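Local coordinates for protein cytosolic IMP-GMP specific 5'-nucleotidase (Legionella pneumophila subsp. pneumophila, PDB 4OHF) that probably hydrolyses selected nucleoside 5'-monophosphates, chiefly IMP and GMP, to nucleoside and phosphate in the cytosol with the help of magnesium, at residues M14-D25 and K203-S211; R319-G328 and V423-L434. All blocks are in the same frame, centred on the assembly; numbering follows the deposited sequence.

Contact 1: residues M14-D25 and K203-S211. With MG (magnesium ion), chain J; PO4 (phosphate ion), chain H.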
loop_
_atom_site.group_PDB
_atom_site.type_symbol
_atom_site.label_atom_id
_atom_site.label_comp_id
_atom_site.label_asym_id
_atom_site.label_seq_id
_atom_site.Cartn_x
_atom_site.Cartn_y
_atom_site.Cartn_z
ATOM N N MET B 14 29.083 -6.980 -24.031
ATOM C CA MET B 14 28.907 -5.854 -24.948
ATOM C C MET B 14 28.710 -6.284 -26.399
ATOM O O MET B 14 28.102 -5.559 -27.187
ATOM C CB MET B 14 30.084 -4.880 -24.862
ATOM C CG MET B 14 30.113 -4.019 -23.609
ATOM S SD MET B 14 28.595 -3.085 -23.280
ATOM C CE MET B 14 28.844 -1.642 -24.304
ATOM N N ARG B 15 29.224 -7.460 -26.742
ATOM C CA ARG B 15 29.105 -7.997 -28.093
ATOM C C ARG B 15 27.640 -8.144 -28.476
ATOM O O ARG B 15 27.265 -7.900 -29.623
ATOM C CB ARG B 15 29.802 -9.362 -28.174
ATOM C CG ARG B 15 29.571 -10.138 -29.475
ATOM C CD ARG B 15 30.786 -10.114 -30.397
ATOM N NE ARG B 15 31.985 -10.638 -29.744
ATOM C CZ ARG B 15 33.165 -10.760 -30.347
ATOM N NH1 ARG B 15 33.300 -10.401 -31.618
ATOM N NH2 ARG B 15 34.215 -11.222 -29.675
ATOM N N LYS B 16 26.814 -8.528 -27.506
ATOM C CA LYS B 16 25.389 -8.731 -27.744
ATOM C C LYS B 16 24.533 -7.488 -27.547
ATOM O O LYS B 16 23.304 -7.561 -27.576
ATOM C CB LYS B 16 24.861 -9.872 -26.864
ATOM C CG LYS B 16 25.435 -11.249 -27.204
ATOM C CD LYS B 16 24.723 -12.359 -26.415
ATOM C CE LYS B 16 25.268 -13.764 -26.737
ATOM N NZ LYS B 16 25.118 -14.147 -28.185
ATOM N N ILE B 17 25.182 -6.349 -27.342
ATOM C CA ILE B 17 24.473 -5.086 -27.165
ATOM C C ILE B 17 24.416 -4.360 -28.508
ATOM O O ILE B 17 25.449 -4.027 -29.090
ATOM C CB ILE B 17 25.184 -4.183 -26.124
ATOM C CG1 ILE B 17 24.998 -4.762 -24.727
ATOM C CG2 ILE B 17 24.636 -2.757 -26.187
ATOM C CD1 ILE B 17 23.552 -4.878 -24.296
ATOM N N LYS B 18 23.208 -4.101 -28.990
ATOM C CA LYS B 18 23.062 -3.447 -30.280
ATOM C C LYS B 18 22.928 -1.931 -30.209
ATOM O O LYS B 18 23.477 -1.206 -31.041
ATOM C CB LYS B 18 21.871 -4.045 -31.038
ATOM C CG LYS B 18 22.053 -5.491 -31.462
ATOM C CD LYS B 18 20.797 -5.983 -32.172
ATOM C CE LYS B 18 20.902 -7.443 -32.610
ATOM N NZ LYS B 18 19.583 -7.932 -33.145
ATOM N N LEU B 19 22.190 -1.447 -29.222
ATOM C CA LEU B 19 22.007 -0.015 -29.065
ATOM C C LEU B 19 22.455 0.456 -27.684
ATOM O O LEU B 19 22.186 -0.194 -26.671
ATOM C CB LEU B 19 20.540 0.360 -29.277
ATOM C CG LEU B 19 19.931 0.113 -30.657
ATOM C CD1 LEU B 19 18.745 -0.836 -30.539
ATOM C CD2 LEU B 19 19.476 1.437 -31.252
ATOM N N ILE B 20 23.162 1.582 -27.658
ATOM C CA ILE B 20 23.600 2.184 -26.412
ATOM C C ILE B 20 22.905 3.543 -26.256
ATOM O O ILE B 20 23.152 4.472 -27.023
ATOM C CB ILE B 20 25.117 2.396 -26.381
ATOM C CG1 ILE B 20 25.827 1.052 -26.277
ATOM C CG2 ILE B 20 25.488 3.231 -25.193
ATOM C CD1 ILE B 20 27.321 1.156 -26.395
ATOM N N GLY B 21 22.021 3.633 -25.269
ATOM C CA GLY B 21 21.305 4.867 -25.010
ATOM C C GLY B 21 22.067 5.706 -24.008
ATOM O O GLY B 21 22.396 5.240 -22.916
ATOM N N LEU B 22 22.352 6.949 -24.383
ATOM C CA LEU B 22 23.104 7.835 -23.506
ATOM C C LEU B 22 22.310 9.002 -22.964
ATOM O O LEU B 22 21.630 9.705 -23.705
ATOM C CB LEU B 22 24.335 8.400 -24.227
ATOM C CG LEU B 22 25.366 7.417 -24.788
ATOM C CD1 LEU B 22 26.414 8.177 -25.616
ATOM C CD2 LEU B 22 26.016 6.653 -23.646
ATOM N N ASP B 23 22.419 9.193 -21.658
ATOM C CA ASP B 23 21.811 10.309 -20.952
ATOM C C ASP B 23 22.709 11.469 -21.399
ATOM O O ASP B 23 23.907 11.282 -21.544
ATOM C CB ASP B 23 21.942 10.035 -19.449
ATOM C CG ASP B 23 21.698 11.255 -18.588
ATOM O OD1 ASP B 23 22.458 12.237 -18.686
ATOM O OD2 ASP B 23 20.746 11.221 -17.789
ATOM N N MET B 24 22.160 12.654 -21.636
ATOM C CA MET B 24 23.004 13.766 -22.083
ATOM C C MET B 24 23.683 14.587 -20.981
ATOM O O MET B 24 24.906 14.543 -20.834
ATOM C CB MET B 24 22.224 14.714 -22.996
ATOM C CG MET B 24 23.034 15.917 -23.413
ATOM S SD MET B 24 22.180 17.092 -24.510
ATOM C CE MET B 24 21.095 17.922 -23.371
ATOM N N ASP B 25 22.907 15.344 -20.216
ATOM C CA ASP B 25 23.484 16.170 -19.168
ATOM C C ASP B 25 24.098 15.363 -18.030
ATOM O O ASP B 25 23.394 14.705 -17.277
ATOM C CB ASP B 25 22.432 17.148 -18.632
ATOM C CG ASP B 25 21.994 18.169 -19.681
ATOM O OD1 ASP B 25 22.836 18.967 -20.151
ATOM O OD2 ASP B 25 20.802 18.169 -20.044
ATOM N N LYS B 203 27.959 -0.473 -33.645
ATOM C CA LYS B 203 27.144 -0.095 -32.500
ATOM C C LYS B 203 26.265 1.104 -32.858
ATOM O O LYS B 203 26.699 2.011 -33.555
ATOM C CB LYS B 203 28.051 0.288 -31.341
ATOM C CG LYS B 203 27.843 -0.498 -30.081
ATOM C CD LYS B 203 28.216 -1.950 -30.262
ATOM C CE LYS B 203 28.221 -2.667 -28.929
ATOM N NZ LYS B 203 28.391 -4.126 -29.132
ATOM N N LYS B 204 25.024 1.103 -32.390
ATOM C CA LYS B 204 24.132 2.227 -32.645
ATOM C C LYS B 204 24.068 3.025 -31.350
ATOM O O LYS B 204 23.903 2.461 -30.279
ATOM C CB LYS B 204 22.732 1.752 -33.025
ATOM C CG LYS B 204 22.567 1.344 -34.478
ATOM C CD LYS B 204 21.115 0.953 -34.715
ATOM C CE LYS B 204 20.842 0.501 -36.140
ATOM N NZ LYS B 204 19.409 0.053 -36.264
ATOM N N ILE B 205 24.201 4.339 -31.455
ATOM C CA ILE B 205 24.173 5.173 -30.272
ATOM C C ILE B 205 23.050 6.187 -30.329
ATOM O O ILE B 205 22.879 6.874 -31.337
ATOM C CB ILE B 205 25.520 5.901 -30.125
ATOM C CG1 ILE B 205 26.635 4.863 -30.091
ATOM C CG2 ILE B 205 25.530 6.753 -28.862
ATOM C CD1 ILE B 205 28.001 5.452 -30.120
ATOM N N PHE B 206 22.277 6.283 -29.254
ATOM C CA PHE B 206 21.198 7.259 -29.208
ATOM C C PHE B 206 21.232 8.064 -27.915
ATOM O O PHE B 206 21.725 7.595 -26.886
ATOM C CB PHE B 206 19.823 6.575 -29.404
ATOM C CG PHE B 206 19.385 5.674 -28.268
ATOM C CD1 PHE B 206 18.566 6.164 -27.238
ATOM C CD2 PHE B 206 19.699 4.313 -28.277
ATOM C CE1 PHE B 206 18.059 5.304 -26.244
ATOM C CE2 PHE B 206 19.198 3.444 -27.286
ATOM C CZ PHE B 206 18.373 3.946 -26.270
ATOM N N ILE B 207 20.725 9.290 -27.985
ATOM C CA ILE B 207 20.662 10.169 -26.838
ATOM C C ILE B 207 19.268 10.101 -26.229
ATOM O O ILE B 207 18.269 10.060 -26.948
ATOM C CB ILE B 207 20.964 11.620 -27.249
ATOM C CG1 ILE B 207 22.423 11.728 -27.689
ATOM C CG2 ILE B 207 20.686 12.579 -26.085
ATOM C CD1 ILE B 207 22.812 13.094 -28.151
ATOM N N LEU B 208 19.196 10.081 -24.906
ATOM C CA LEU B 208 17.907 10.034 -24.215
ATOM C C LEU B 208 18.039 11.047 -23.075
ATOM O O LEU B 208 18.502 10.713 -21.977
ATOM C CB LEU B 208 17.649 8.624 -23.668
ATOM C CG LEU B 208 16.313 8.313 -22.994
ATOM C CD1 LEU B 208 15.182 8.437 -24.013
ATOM C CD2 LEU B 208 16.345 6.904 -22.411
ATOM N N THR B 209 17.635 12.287 -23.357
ATOM C CA THR B 209 17.745 13.378 -22.394
ATOM C C THR B 209 16.429 13.969 -21.915
ATOM O O THR B 209 15.414 13.915 -22.598
ATOM C CB THR B 209 18.567 14.541 -22.988
ATOM O OG1 THR B 209 18.496 15.668 -22.117
ATOM C CG2 THR B 209 18.015 14.960 -24.351
ATOM N N ASN B 210 16.447 14.564 -20.738
ATOM C CA ASN B 210 15.244 15.195 -20.216
ATOM C C ASN B 210 15.207 16.676 -20.640
ATOM O O ASN B 210 14.235 17.370 -20.375
ATOM C CB ASN B 210 15.199 15.066 -18.689
ATOM C CG ASN B 210 14.441 13.833 -18.225
ATOM O OD1 ASN B 210 14.224 12.893 -18.987
ATOM N ND2 ASN B 210 14.041 13.830 -16.968
ATOM N N SER B 211 16.270 17.145 -21.296
ATOM C CA SER B 211 16.364 18.533 -21.763
ATOM C C SER B 211 15.643 18.628 -23.084
ATOM O O SER B 211 15.515 17.626 -23.790
ATOM C CB SER B 211 17.823 18.938 -21.987
ATOM O OG SER B 211 18.557 18.891 -20.775
HETATM MG MG MG J . 21.962 13.197 -16.768
HETATM P P PO4 H . 19.540 14.596 -19.059
HETATM O O1 PO4 H . 18.949 15.937 -18.802
HETATM O O2 PO4 H . 20.477 14.240 -17.973
HETATM O O3 PO4 H . 20.274 14.618 -20.354
HETATM O O4 PO4 H . 18.457 13.582 -19.104
HETATM O O HOH W 1 20.530 13.924 -15.444
#
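F206 lays its ring flat against the backbone of G21, with G21 CA 3.3 Å from the ring centroid and 12° off the ring normal, a CH-pi contact over the face. Its CG sits between the backbone N and the carbonyl carbon (chi1 68°), which swings the ring across to the glycine, where no side chain intervenes; L19 CB meets the same ring at its edge. On the sheet face of I20 and I205, L22 CD1 rests on I205 CG2 at 3.7 Å, and helix 189-200 covers I20 and I205.

Around this centre, strands 19-22 and 204-208 run parallel, 26° apart. Their ladder alternates donors: I20 N and L22 N bond to K204 O and F206 O, while K204 N, F206 N and L208 N bond to K18 O, I20 O and L22 O. At the N-terminal end, K203 bends at chi2 to carry NZ to the carbonyls of the 14-17 turn, making a weak bond to I17 O and meeting M14 O at a distance modelled too short to trust.

The opposite end is polar. D23 grips magnesium with both carboxylate oxygens, OD1 at 2.2 Å and OD2 at 2.5 Å, alongside D25 O (2.1 Å), D303, phosphate O2 and a water. Phosphate O3 takes hydrogen bonds from D25 N (2.7 Å) and T209 OG1 (2.7 Å), and N210 N reaches O4 (2.8 Å). T209 OG1 also accepts from S211 N, an ST turn. Two parallel strands ending at metal and phosphate, with D-M-D on one and threonine on the other, match the first two HAD-fold motifs.

Contact 2: residues R319-G328 and V423-L434. With PO4 (phosphate ion), chain I.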
loop_
_atom_site.group_PDB
_atom_site.type_symbol
_atom_site.label_atom_id
_atom_site.label_comp_id
_atom_site.label_asym_id
_atom_site.label_seq_id
_atom_site.Cartn_x
_atom_site.Cartn_y
_atom_site.Cartn_z
ATOM N N ARG B 319 19.454 -3.082 -20.297
ATOM C CA ARG B 319 20.604 -3.168 -19.418
ATOM C C ARG B 319 20.907 -1.729 -19.001
ATOM O O ARG B 319 20.899 -0.815 -19.833
ATOM C CB ARG B 319 21.799 -3.774 -20.152
ATOM C CG ARG B 319 21.515 -5.158 -20.727
ATOM C CD ARG B 319 20.893 -6.062 -19.691
ATOM N NE ARG B 319 21.774 -6.233 -18.542
ATOM C CZ ARG B 319 22.879 -6.971 -18.544
ATOM N NH1 ARG B 319 23.237 -7.616 -19.647
ATOM N NH2 ARG B 319 23.633 -7.048 -17.447
ATOM N N THR B 320 21.149 -1.513 -17.713
ATOM C CA THR B 320 21.463 -0.174 -17.230
ATOM C C THR B 320 22.880 -0.074 -16.651
ATOM O O THR B 320 23.316 -0.921 -15.874
ATOM C CB THR B 320 20.452 0.283 -16.165
ATOM O OG1 THR B 320 20.390 -0.692 -15.125
ATOM C CG2 THR B 320 19.077 0.441 -16.764
ATOM N N ALA B 321 23.597 0.969 -17.054
ATOM C CA ALA B 321 24.949 1.209 -16.577
ATOM C C ALA B 321 24.963 2.593 -15.944
ATOM O O ALA B 321 24.069 3.400 -16.162
ATOM C CB ALA B 321 25.931 1.146 -17.725
ATOM N N LEU B 322 25.989 2.882 -15.175
ATOM C CA LEU B 322 26.046 4.159 -14.500
ATOM C C LEU B 322 27.420 4.836 -14.533
ATOM O O LEU B 322 28.470 4.189 -14.564
ATOM C CB LEU B 322 25.626 3.937 -13.058
ATOM C CG LEU B 322 25.162 5.118 -12.240
ATOM C CD1 LEU B 322 23.853 5.613 -12.798
ATOM C CD2 LEU B 322 25.002 4.673 -10.780
ATOM N N VAL B 323 27.390 6.158 -14.554
ATOM C CA VAL B 323 28.595 6.962 -14.521
ATOM C C VAL B 323 28.506 7.677 -13.168
ATOM O O VAL B 323 27.504 8.334 -12.878
ATOM C CB VAL B 323 28.602 7.984 -15.673
ATOM C CG1 VAL B 323 29.408 9.188 -15.289
ATOM C CG2 VAL B 323 29.192 7.359 -16.917
ATOM N N VAL B 324 29.518 7.508 -12.322
ATOM C CA VAL B 324 29.534 8.166 -11.015
ATOM C C VAL B 324 30.728 9.118 -10.941
ATOM O O VAL B 324 31.840 8.723 -10.595
ATOM C CB VAL B 324 29.623 7.141 -9.884
ATOM C CG1 VAL B 324 29.484 7.827 -8.544
ATOM C CG2 VAL B 324 28.540 6.101 -10.054
ATOM N N GLU B 325 30.480 10.376 -11.281
ATOM C CA GLU B 325 31.507 11.409 -11.289
ATOM C C GLU B 325 32.388 11.424 -10.039
ATOM O O GLU B 325 33.601 11.583 -10.147
ATOM C CB GLU B 325 30.848 12.782 -11.479
ATOM C CG GLU B 325 31.779 13.979 -11.297
ATOM C CD GLU B 325 32.388 14.473 -12.598
ATOM O OE1 GLU B 325 31.867 15.476 -13.146
ATOM O OE2 GLU B 325 33.378 13.865 -13.082
ATOM N N GLU B 326 31.788 11.254 -8.862
ATOM C CA GLU B 326 32.544 11.290 -7.613
ATOM C C GLU B 326 33.598 10.204 -7.420
ATOM O O GLU B 326 34.447 10.324 -6.539
ATOM C CB GLU B 326 31.600 11.287 -6.412
ATOM C CG GLU B 326 30.703 12.507 -6.334
ATOM C CD GLU B 326 29.465 12.409 -7.204
ATOM O OE1 GLU B 326 29.391 11.485 -8.045
ATOM O OE2 GLU B 326 28.561 13.270 -7.046
ATOM N N LEU B 327 33.552 9.142 -8.212
ATOM C CA LEU B 327 34.562 8.095 -8.097
ATOM C C LEU B 327 35.936 8.719 -8.230
ATOM O O LEU B 327 36.902 8.220 -7.671
ATOM C CB LEU B 327 34.412 7.068 -9.211
ATOM C CG LEU B 327 33.639 5.789 -8.948
ATOM C CD1 LEU B 327 33.692 4.956 -10.223
ATOM C CD2 LEU B 327 34.242 5.037 -7.773
ATOM N N GLY B 328 36.016 9.804 -8.996
ATOM C CA GLY B 328 37.282 10.487 -9.189
ATOM C C GLY B 328 37.989 10.695 -7.858
ATOM O O GLY B 328 39.026 10.073 -7.567
ATOM N N VAL B 423 23.908 1.724 -6.330
ATOM C CA VAL B 423 24.767 1.578 -7.499
ATOM C C VAL B 423 24.840 0.101 -7.899
ATOM O O VAL B 423 24.681 -0.252 -9.065
ATOM C CB VAL B 423 26.190 2.107 -7.217
ATOM C CG1 VAL B 423 27.161 1.612 -8.272
ATOM C CG2 VAL B 423 26.171 3.618 -7.219
ATOM N N ASP B 424 25.067 -0.759 -6.914
ATOM C CA ASP B 424 25.158 -2.176 -7.177
ATOM C C ASP B 424 23.868 -2.764 -7.755
ATOM O O ASP B 424 23.923 -3.627 -8.625
ATOM C CB ASP B 424 25.527 -2.921 -5.890
ATOM C CG ASP B 424 25.821 -4.394 -6.133
ATOM O OD1 ASP B 424 26.635 -4.692 -7.034
ATOM O OD2 ASP B 424 25.247 -5.256 -5.430
ATOM N N ARG B 425 22.710 -2.302 -7.286
ATOM C CA ARG B 425 21.441 -2.852 -7.757
ATOM C C ARG B 425 20.991 -2.309 -9.111
ATOM O O ARG B 425 20.326 -3.003 -9.883
ATOM C CB ARG B 425 20.338 -2.607 -6.727
ATOM C CG ARG B 425 19.042 -3.357 -7.017
ATOM C CD ARG B 425 17.870 -2.747 -6.268
ATOM N NE ARG B 425 16.883 -3.739 -5.825
ATOM C CZ ARG B 425 16.285 -4.620 -6.623
ATOM N NH1 ARG B 425 16.568 -4.655 -7.932
ATOM N NH2 ARG B 425 15.391 -5.454 -6.110
ATOM N N PHE B 426 21.367 -1.074 -9.405
ATOM C CA PHE B 426 20.971 -0.455 -10.650
ATOM C C PHE B 426 21.969 -0.588 -11.785
ATOM O O PHE B 426 21.572 -0.710 -12.934
ATOM C CB PHE B 426 20.656 1.024 -10.404
ATOM C CG PHE B 426 20.395 1.813 -11.659
ATOM C CD1 PHE B 426 21.452 2.304 -12.427
ATOM C CD2 PHE B 426 19.092 2.069 -12.079
ATOM C CE1 PHE B 426 21.207 3.037 -13.592
ATOM C CE2 PHE B 426 18.836 2.798 -13.239
ATOM C CZ PHE B 426 19.892 3.282 -13.996
ATOM N N ALA B 427 23.257 -0.562 -11.483
ATOM C CA ALA B 427 24.255 -0.631 -12.542
ATOM C C ALA B 427 24.963 -1.952 -12.690
ATOM O O ALA B 427 25.517 -2.465 -11.723
ATOM C CB ALA B 427 25.308 0.470 -12.346
ATOM N N CYS B 428 24.970 -2.491 -13.908
ATOM C CA CYS B 428 25.672 -3.744 -14.138
ATOM C C CYS B 428 27.152 -3.376 -14.147
ATOM O O CYS B 428 28.001 -4.162 -13.745
ATOM C CB CYS B 428 25.216 -4.399 -15.453
ATOM S SG CYS B 428 25.300 -3.394 -16.944
ATOM N N ILE B 429 27.445 -2.152 -14.583
ATOM C CA ILE B 429 28.815 -1.632 -14.596
ATOM C C ILE B 429 28.746 -0.131 -14.360
ATOM O O ILE B 429 27.723 0.510 -14.645
ATOM C CB ILE B 429 29.556 -1.872 -15.949
ATOM C CG1 ILE B 429 28.934 -1.019 -17.050
ATOM C CG2 ILE B 429 29.498 -3.327 -16.323
ATOM C CD1 ILE B 429 29.702 -1.018 -18.319
ATOM N N TYR B 430 29.821 0.420 -13.811
ATOM C CA TYR B 430 29.897 1.845 -13.557
ATOM C C TYR B 430 31.339 2.320 -13.691
ATOM O O TYR B 430 32.276 1.551 -13.547
ATOM C CB TYR B 430 29.321 2.191 -12.188
ATOM C CG TYR B 430 29.979 1.523 -11.012
ATOM C CD1 TYR B 430 29.682 0.208 -10.689
ATOM C CD2 TYR B 430 30.882 2.223 -10.196
ATOM C CE1 TYR B 430 30.255 -0.407 -9.587
ATOM C CE2 TYR B 430 31.456 1.626 -9.092
ATOM C CZ TYR B 430 31.138 0.306 -8.794
ATOM O OH TYR B 430 31.711 -0.319 -7.711
ATOM N N MET B 431 31.507 3.595 -14.012
ATOM C CA MET B 431 32.825 4.165 -14.218
ATOM C C MET B 431 32.749 5.636 -13.840
ATOM O O MET B 431 31.664 6.179 -13.688
ATOM C CB MET B 431 33.225 4.012 -15.690
ATOM C CG MET B 431 32.186 4.527 -16.740
ATOM S SD MET B 431 30.813 3.387 -17.239
ATOM C CE MET B 431 31.545 1.911 -16.954
ATOM N N GLU B 432 33.889 6.287 -13.672
ATOM C CA GLU B 432 33.848 7.691 -13.320
ATOM C C GLU B 432 33.283 8.532 -14.460
ATOM O O GLU B 432 32.611 9.529 -14.211
ATOM C CB GLU B 432 35.235 8.188 -12.950
ATOM C CG GLU B 432 35.340 9.697 -12.939
ATOM C CD GLU B 432 36.775 10.170 -12.863
ATOM O OE1 GLU B 432 37.654 9.467 -13.411
ATOM O OE2 GLU B 432 37.018 11.245 -12.275
ATOM N N LYS B 433 33.559 8.147 -15.704
ATOM C CA LYS B 433 33.041 8.889 -16.852
ATOM C C LYS B 433 32.914 8.021 -18.104
ATOM O O LYS B 433 33.616 7.031 -18.273
ATOM C CB LYS B 433 33.923 10.118 -17.146
ATOM C CG LYS B 433 35.376 9.800 -17.475
ATOM C CD LYS B 433 36.149 11.061 -17.801
ATOM C CE LYS B 433 37.597 10.741 -18.097
ATOM N NZ LYS B 433 38.136 9.948 -16.962
ATOM N N LEU B 434 32.008 8.414 -18.982
ATOM C CA LEU B 434 31.718 7.691 -20.210
ATOM C C LEU B 434 32.910 7.269 -21.080
ATOM O O LEU B 434 32.924 6.151 -21.624
ATOM C CB LEU B 434 30.751 8.522 -21.041
ATOM C CG LEU B 434 30.210 7.923 -22.329
ATOM C CD1 LEU B 434 29.424 6.615 -22.052
ATOM C CD2 LEU B 434 29.311 8.963 -22.958
HETATM P P PO4 I . 21.401 -4.797 -15.358
HETATM O O1 PO4 I . 21.648 -4.127 -16.659
HETATM O O2 PO4 I . 21.790 -3.889 -14.251
HETATM O O3 PO4 I . 22.205 -6.041 -15.283
HETATM O O4 PO4 I . 19.964 -5.136 -15.233
#
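L322 and F426 form the dense side of this contact, where strand 319-323 packs against the end of helix 418-426 and the strand that follows it. L322 CG lies anti to the backbone N (chi1 -160°), which sends CD1 to F426 CE1 and CD2 to V423 CG2, both side chains being crossed at about a right angle. Nearer the backbone, L322 CB meets A427 CB at 3.6 Å. T320 CB stands over one face of the F426 ring, 4.0 Å from its centroid, in a CH-pi contact.

Strands 319-323 and 429-431 are parallel, 18° apart, and the pairing knits this core together. L322 is bonded at both ends, N to I429 O at 3.0 Å and O from M431 N at 3.1 Å. V324 N to M431 O and C428 N to T320 O extend the ladder on either side of it.

Beyond V324 the contact becomes more polar and partly open to solvent. L327 CD1 meets the Y430 ring at its edge, 3.9 Å from CD2, and the extended E432 side chain runs alongside the turn to G328. Partly exposed E325 and E432 bring OE2 atoms to 4.6 Å of each other.

At the other end R319, bent at chi2 and chi3, turns the edge of its guanidinium to a phosphate. NE donates to O1 and NH2 to O3, each at 2.8 Å, and T320 N also donates to O1. With K313 and R10 of the same chain and Y113 of the second subunit as further partners, the chemistry implies an anion site at a subunit boundary, filled here by a phosphate probably taken from the crystallisation liquor.

How the contacts relate
Both contacts belong to one mixed sheet, with centres about 14 Å apart. Strand 298-302 lies between them, pairing with 19-22 on one side and with 319-323 on the other, so the order runs 429-431, 319-323, 298-302, 19-22, 204-208. They also touch directly: L22 CD2 packs on L434 CD1 at 3.8 Å, and I17 CD1 on R319 CG at 4.1 Å. Contact 1 supplies metal ligands itself, whereas contact 2 supplies none and lies farther off, the V323 side chain coming within about 9 Å of magnesium and about 5 Å of the D303 side chain. The F426 side chain is about 11 Å from the bound GMP.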